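Local coordinates for putative periplasmic protein (Bacteroides eggerthii, PDB 4HBR) that is of unknown function but belongs to the PF11396 (DUF2874) family of putative periplasmic proteins and appears to resemble beta-lactamase inhibitor proteins in its antiparallel fold, at residues D58-D63 with V83-W88; I97-V102 with Q112-P117. All coordinates share one frame; numbering follows the deposited sequence.

Contact 1. Residues D58-D63 with V83-W88; sequences DWETLD and VQNVTW
Trp-59 and Trp-88 lie side by side, pointing the same way, in an offset stack. The six-membered ring of Trp-59 and the five-membered ring of Trp-88 have centroids 4.5 Å apart and planes at 19°. CB of Trp-88 points toward the loop, and CG stands anti to the backbone N (chi1 177°), which lays the indole against Trp-59. This CB sits 3.5 Å from the centroid of the Trp-59 six-membered ring, almost on the ring normal, in a CH-pi contact. Val-86 CG1 meets the same Trp-59 indole at its edge, 4.0 Å from Trp-59 CE3. Phe-40 also packs edge-to-face with Trp-59.

Just before Trp-59 the chain leaves strand 52-58. Asp-58 forms a non-hydrogen-bonded antiparallel pair with Thr-87, and the loop then turns away. Val-86 O receives two N-H groups. Glu-60 N gives a straight bond of 3.0 Å on a lone pair, while Trp-59 N gives a bent, weak one. Glu-60 (phi 72°) is the middle residue of a classic gamma turn, closed by a weak bond from Thr-61 N to Trp-59 O.

Thr-87 OG1 donates to Asp-58 OD1 over 3.0 Å, from the anti side and out of the carboxylate plane. Arg-43 forms a salt bridge with that same oxygen. Further on, Leu-62 straddles two valines: CD1 lies 3.8 Å from Val-83 CG2, and CD2 lies 4.0 Å from Val-86 CG2. Phe-70 and Phe-73 of helix 67-75 also touch Leu-62.

The buried carboxylate thus has a cationic partner as well as a hydroxyl, which should favour its charged form, while apolar packing holds the departing loop to strand 82-90.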
# COMPACT_ATOMS: atom_id res chain seq x y z
N ASP A 58 5.46 -2.27 0.80
CA ASP A 58 5.61 -2.76 -0.57
C ASP A 58 6.43 -4.02 -0.55
O ASP A 58 7.65 -3.98 -0.54
CB ASP A 58 6.21 -1.72 -1.52
CG ASP A 58 5.29 -0.57 -1.88
OD1 ASP A 58 4.07 -0.68 -1.64
OD2 ASP A 58 5.80 0.44 -2.42
N TRP A 59 5.73 -5.15 -0.50
CA TRP A 59 6.29 -6.49 -0.54
C TRP A 59 6.90 -6.75 -1.92
O TRP A 59 7.85 -7.52 -2.02
CB TRP A 59 5.16 -7.49 -0.27
CG TRP A 59 4.80 -7.71 1.17
CD1 TRP A 59 5.63 -7.55 2.25
CD2 TRP A 59 3.62 -8.37 1.66
NE1 TRP A 59 5.00 -8.00 3.40
CE2 TRP A 59 3.77 -8.51 3.07
CE3 TRP A 59 2.42 -8.80 1.06
CZ2 TRP A 59 2.78 -9.09 3.87
CZ3 TRP A 59 1.43 -9.36 1.85
CH2 TRP A 59 1.62 -9.53 3.24
N GLU A 60 6.31 -6.13 -2.98
CA GLU A 60 6.71 -6.14 -4.40
C GLU A 60 6.46 -7.47 -5.13
O GLU A 60 6.08 -7.44 -6.30
CB GLU A 60 8.19 -5.74 -4.57
CG GLU A 60 8.45 -4.28 -4.23
CD GLU A 60 9.88 -3.77 -4.32
OE1 GLU A 60 10.79 -4.57 -4.64
OE2 GLU A 60 10.07 -2.56 -4.07
N THR A 61 6.70 -8.61 -4.47
CA THR A 61 6.57 -9.94 -5.07
C THR A 61 5.47 -10.77 -4.38
O THR A 61 5.20 -10.57 -3.20
CB THR A 61 7.94 -10.65 -5.04
OG1 THR A 61 8.47 -10.63 -3.70
CG2 THR A 61 8.95 -10.01 -6.00
N LEU A 62 4.87 -11.71 -5.12
CA LEU A 62 3.81 -12.59 -4.64
C LEU A 62 4.26 -13.63 -3.63
O LEU A 62 3.42 -14.27 -2.99
CB LEU A 62 3.13 -13.31 -5.82
CG LEU A 62 2.36 -12.43 -6.82
CD1 LEU A 62 2.01 -13.24 -8.04
CD2 LEU A 62 1.14 -11.86 -6.20
N ASP A 63 5.57 -13.83 -3.48
CA ASP A 63 6.08 -14.81 -2.50
C ASP A 63 5.88 -14.31 -1.04
O ASP A 63 6.13 -15.06 -0.10
CB ASP A 63 7.55 -15.21 -2.78
CG ASP A 63 8.61 -14.12 -2.78
OD1 ASP A 63 8.29 -12.97 -2.43
OD2 ASP A 63 9.79 -14.43 -3.13
N VAL A 83 3.57 -8.77 -12.74
CA VAL A 83 3.33 -8.18 -11.42
C VAL A 83 4.26 -6.97 -11.26
O VAL A 83 5.47 -7.11 -11.37
CB VAL A 83 3.46 -9.20 -10.27
CG1 VAL A 83 3.26 -8.53 -8.91
CG2 VAL A 83 2.47 -10.35 -10.44
N GLN A 84 3.68 -5.79 -11.04
CA GLN A 84 4.41 -4.52 -10.90
C GLN A 84 4.64 -4.15 -9.44
O GLN A 84 5.62 -3.48 -9.14
CB GLN A 84 3.66 -3.38 -11.60
CG GLN A 84 3.12 -3.70 -12.99
CD GLN A 84 4.12 -3.44 -14.09
OE1 GLN A 84 4.59 -2.32 -14.29
NE2 GLN A 84 4.40 -4.46 -14.88
N ASN A 85 3.72 -4.51 -8.56
CA ASN A 85 3.80 -4.19 -7.14
C ASN A 85 2.83 -5.05 -6.34
O ASN A 85 1.82 -5.52 -6.85
CB ASN A 85 3.49 -2.70 -6.88
CG ASN A 85 4.11 -2.14 -5.61
OD1 ASN A 85 4.89 -2.81 -4.91
ND2 ASN A 85 3.78 -0.90 -5.29
N VAL A 86 3.18 -5.27 -5.07
CA VAL A 86 2.40 -6.02 -4.09
C VAL A 86 2.51 -5.24 -2.79
O VAL A 86 3.61 -5.04 -2.29
CB VAL A 86 2.84 -7.51 -3.93
CG1 VAL A 86 2.01 -8.18 -2.83
CG2 VAL A 86 2.73 -8.28 -5.23
N THR A 87 1.38 -4.80 -2.27
CA THR A 87 1.34 -3.97 -1.06
C THR A 87 0.47 -4.60 0.03
O THR A 87 -0.65 -5.02 -0.23
CB THR A 87 0.83 -2.56 -1.42
OG1 THR A 87 1.60 -2.04 -2.51
CG2 THR A 87 0.89 -1.59 -0.24
N TRP A 88 0.99 -4.62 1.27
CA TRP A 88 0.23 -5.06 2.44
C TRP A 88 -0.26 -3.79 3.10
O TRP A 88 0.55 -2.94 3.47
CB TRP A 88 1.10 -5.91 3.33
CG TRP A 88 0.52 -6.41 4.61
CD1 TRP A 88 1.05 -6.21 5.85
CD2 TRP A 88 -0.50 -7.43 4.77
NE1 TRP A 88 0.40 -6.99 6.78
CE2 TRP A 88 -0.54 -7.77 6.15
CE3 TRP A 88 -1.41 -8.06 3.89
CZ2 TRP A 88 -1.37 -8.78 6.65
CZ3 TRP A 88 -2.26 -9.04 4.40
CH2 TRP A 88 -2.22 -9.40 5.76

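Contact 2. Residues I97-V102 with Q112-P117; sequences IVAIQV and QILFTP
Ile-100 and Phe-115 meet diagonally on the face of the sheet that packs against helix 67-75. Ile-100 CD1 comes within 3.7 Å of Phe-115 CE2, obliquely to the ring. CG1 of Ile-100 stands anti to the carbonyl carbon (chi1 -60°), and its extended chain carries CD1 to the ring. Ile-113 CG2, from the same strand as the phenylalanine, lies over one ring face, offset toward the rim. On the other branch of Ile-113, CD1 touches Val-102 CG1 at 3.6 Å. Phe-73 of the helix touches both Ile-100 and Val-102, and Ala-72 touches Phe-115. This is the tightly filled side.

Val-98 and Phe-115 form one hydrogen-bonded pair, Ile-100 and Ile-113 another. Each pair has a bond in both directions. The straightest runs from Ile-100 N to Ile-113 O, 2.8 Å at 175°. The two strands form an antiparallel beta hairpin, 97-104 with 109-115, within a sheet whose eight strands follow chain order.

The opposite face carries Ala-99, Gln-101, Gln-112 and Leu-114. Leu-114 CD2 rests on Ala-99 CB at 3.5 Å. Beside them the glutamines run the same way with nearly coplanar amides, and Gln-101 NE2 donates in plane to Gln-112 OE1 over 2.9 Å. Thr-133 OG1 is hydrogen-bonded to that same OE1, and Leu-134 touches Ala-99 and Gln-112. Gln-101 remains partly exposed.

Toward Ile-97 the contact opens to solvent. Ile-97 is partly exposed, its CG2 lying 3.7 Å from Phe-115 O and 4.0 Å from Leu-114 CB. Strand pairing stops at Phe-115. Thr-116 and Pro-117 then lead away, partly exposed, with Thr-116 OG1 hydrogen-bonded to Glu-120 N.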
# COMPACT_ATOMS: atom_id res chain seq x y z
N ILE A 97 -5.36 -5.57 3.88
CA ILE A 97 -5.68 -5.78 2.47
C ILE A 97 -4.38 -6.08 1.68
O ILE A 97 -3.35 -5.48 1.96
CB ILE A 97 -6.43 -4.52 1.90
CG1 ILE A 97 -7.80 -4.31 2.58
CG2 ILE A 97 -6.55 -4.53 0.35
CD1 ILE A 97 -8.53 -3.01 2.15
N VAL A 98 -4.46 -6.98 0.70
CA VAL A 98 -3.35 -7.20 -0.21
C VAL A 98 -3.71 -6.47 -1.53
O VAL A 98 -4.71 -6.82 -2.14
CB VAL A 98 -2.98 -8.69 -0.48
CG1 VAL A 98 -1.71 -8.78 -1.33
CG2 VAL A 98 -2.82 -9.49 0.82
N ALA A 99 -2.93 -5.45 -1.94
CA ALA A 99 -3.15 -4.74 -3.22
C ALA A 99 -2.08 -5.22 -4.22
O ALA A 99 -0.88 -5.14 -3.92
CB ALA A 99 -3.06 -3.23 -3.02
N ILE A 100 -2.53 -5.78 -5.35
CA ILE A 100 -1.63 -6.28 -6.40
C ILE A 100 -1.83 -5.43 -7.65
O ILE A 100 -2.96 -5.25 -8.10
CB ILE A 100 -1.84 -7.81 -6.68
CG1 ILE A 100 -1.57 -8.66 -5.40
CG2 ILE A 100 -0.93 -8.30 -7.86
CD1 ILE A 100 -1.99 -10.08 -5.47
N GLN A 101 -0.72 -4.90 -8.21
CA GLN A 101 -0.72 -4.13 -9.45
C GLN A 101 -0.10 -5.01 -10.50
O GLN A 101 1.02 -5.50 -10.34
CB GLN A 101 0.02 -2.80 -9.30
CG GLN A 101 -0.61 -1.85 -8.26
CD GLN A 101 0.14 -0.55 -8.13
OE1 GLN A 101 1.30 -0.43 -8.50
NE2 GLN A 101 -0.50 0.44 -7.58
N VAL A 102 -0.86 -5.28 -11.57
CA VAL A 102 -0.40 -6.23 -12.59
C VAL A 102 -0.66 -5.61 -13.97
O VAL A 102 -1.69 -5.00 -14.20
CB VAL A 102 -1.08 -7.64 -12.38
CG1 VAL A 102 -2.61 -7.55 -12.29
CG2 VAL A 102 -0.65 -8.67 -13.42
N GLN A 112 -5.25 -3.05 -10.92
CA GLN A 112 -5.04 -3.09 -9.48
C GLN A 112 -6.16 -3.92 -8.86
O GLN A 112 -7.35 -3.63 -9.08
CB GLN A 112 -4.99 -1.68 -8.89
CG GLN A 112 -4.73 -1.66 -7.39
CD GLN A 112 -4.46 -0.27 -6.92
OE1 GLN A 112 -3.35 0.25 -7.13
NE2 GLN A 112 -5.45 0.36 -6.31
N ILE A 113 -5.79 -5.00 -8.17
CA ILE A 113 -6.76 -5.88 -7.53
C ILE A 113 -6.51 -5.82 -6.04
O ILE A 113 -5.36 -6.00 -5.59
CB ILE A 113 -6.74 -7.34 -8.08
CG1 ILE A 113 -6.69 -7.39 -9.62
CG2 ILE A 113 -7.94 -8.13 -7.58
CD1 ILE A 113 -5.42 -7.87 -10.11
N LEU A 114 -7.59 -5.55 -5.28
CA LEU A 114 -7.57 -5.53 -3.81
C LEU A 114 -8.18 -6.81 -3.29
O LEU A 114 -9.29 -7.17 -3.66
CB LEU A 114 -8.31 -4.31 -3.24
CG LEU A 114 -7.97 -2.93 -3.79
CD1 LEU A 114 -8.77 -1.86 -3.04
CD2 LEU A 114 -6.45 -2.62 -3.67
N PHE A 115 -7.44 -7.51 -2.43
CA PHE A 115 -7.86 -8.78 -1.87
C PHE A 115 -7.94 -8.76 -0.36
O PHE A 115 -7.09 -8.14 0.30
CB PHE A 115 -6.83 -9.88 -2.25
CG PHE A 115 -6.76 -10.33 -3.70
CD1 PHE A 115 -7.63 -11.31 -4.18
CD2 PHE A 115 -5.79 -9.83 -4.55
CE1 PHE A 115 -7.51 -11.79 -5.49
CE2 PHE A 115 -5.67 -10.31 -5.87
CZ PHE A 115 -6.53 -11.29 -6.33
N THR A 116 -8.86 -9.53 0.19
CA THR A 116 -8.85 -9.78 1.63
C THR A 116 -7.75 -10.85 1.85
O THR A 116 -7.44 -11.58 0.89
CB THR A 116 -10.23 -10.28 2.12
OG1 THR A 116 -10.43 -11.61 1.65
CG2 THR A 116 -11.39 -9.39 1.74
N PRO A 117 -7.23 -11.08 3.09
CA PRO A 117 -6.27 -12.18 3.30
C PRO A 117 -6.83 -13.58 2.91
O PRO A 117 -6.07 -14.49 2.64
CB PRO A 117 -5.97 -12.10 4.80
CG PRO A 117 -6.20 -10.66 5.14
CD PRO A 117 -7.41 -10.30 4.34

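Both contacts reach the same sheet, and their centres are about 9 Å apart. Strands 82-90 and 97-104 are neighbours there and successive in the chain. Backbone pairing joins them: Thr-87 N is 2.8 Å from Ala-99 O, and Gln-84 N is 2.8 Å from Gln-101 O. Gln-84 and Asn-85 both face Gln-101, which makes a classic beta bulge. Phe-73 of helix 67-75 bridges the two contacts, touching Val-83 of contact 1 as well. Side chains also meet directly: Trp-88 CZ3 packs 3.6 Å from Val-98 CG2, and Leu-62 CD2 lies 3.7 Å from Ile-100 CD1.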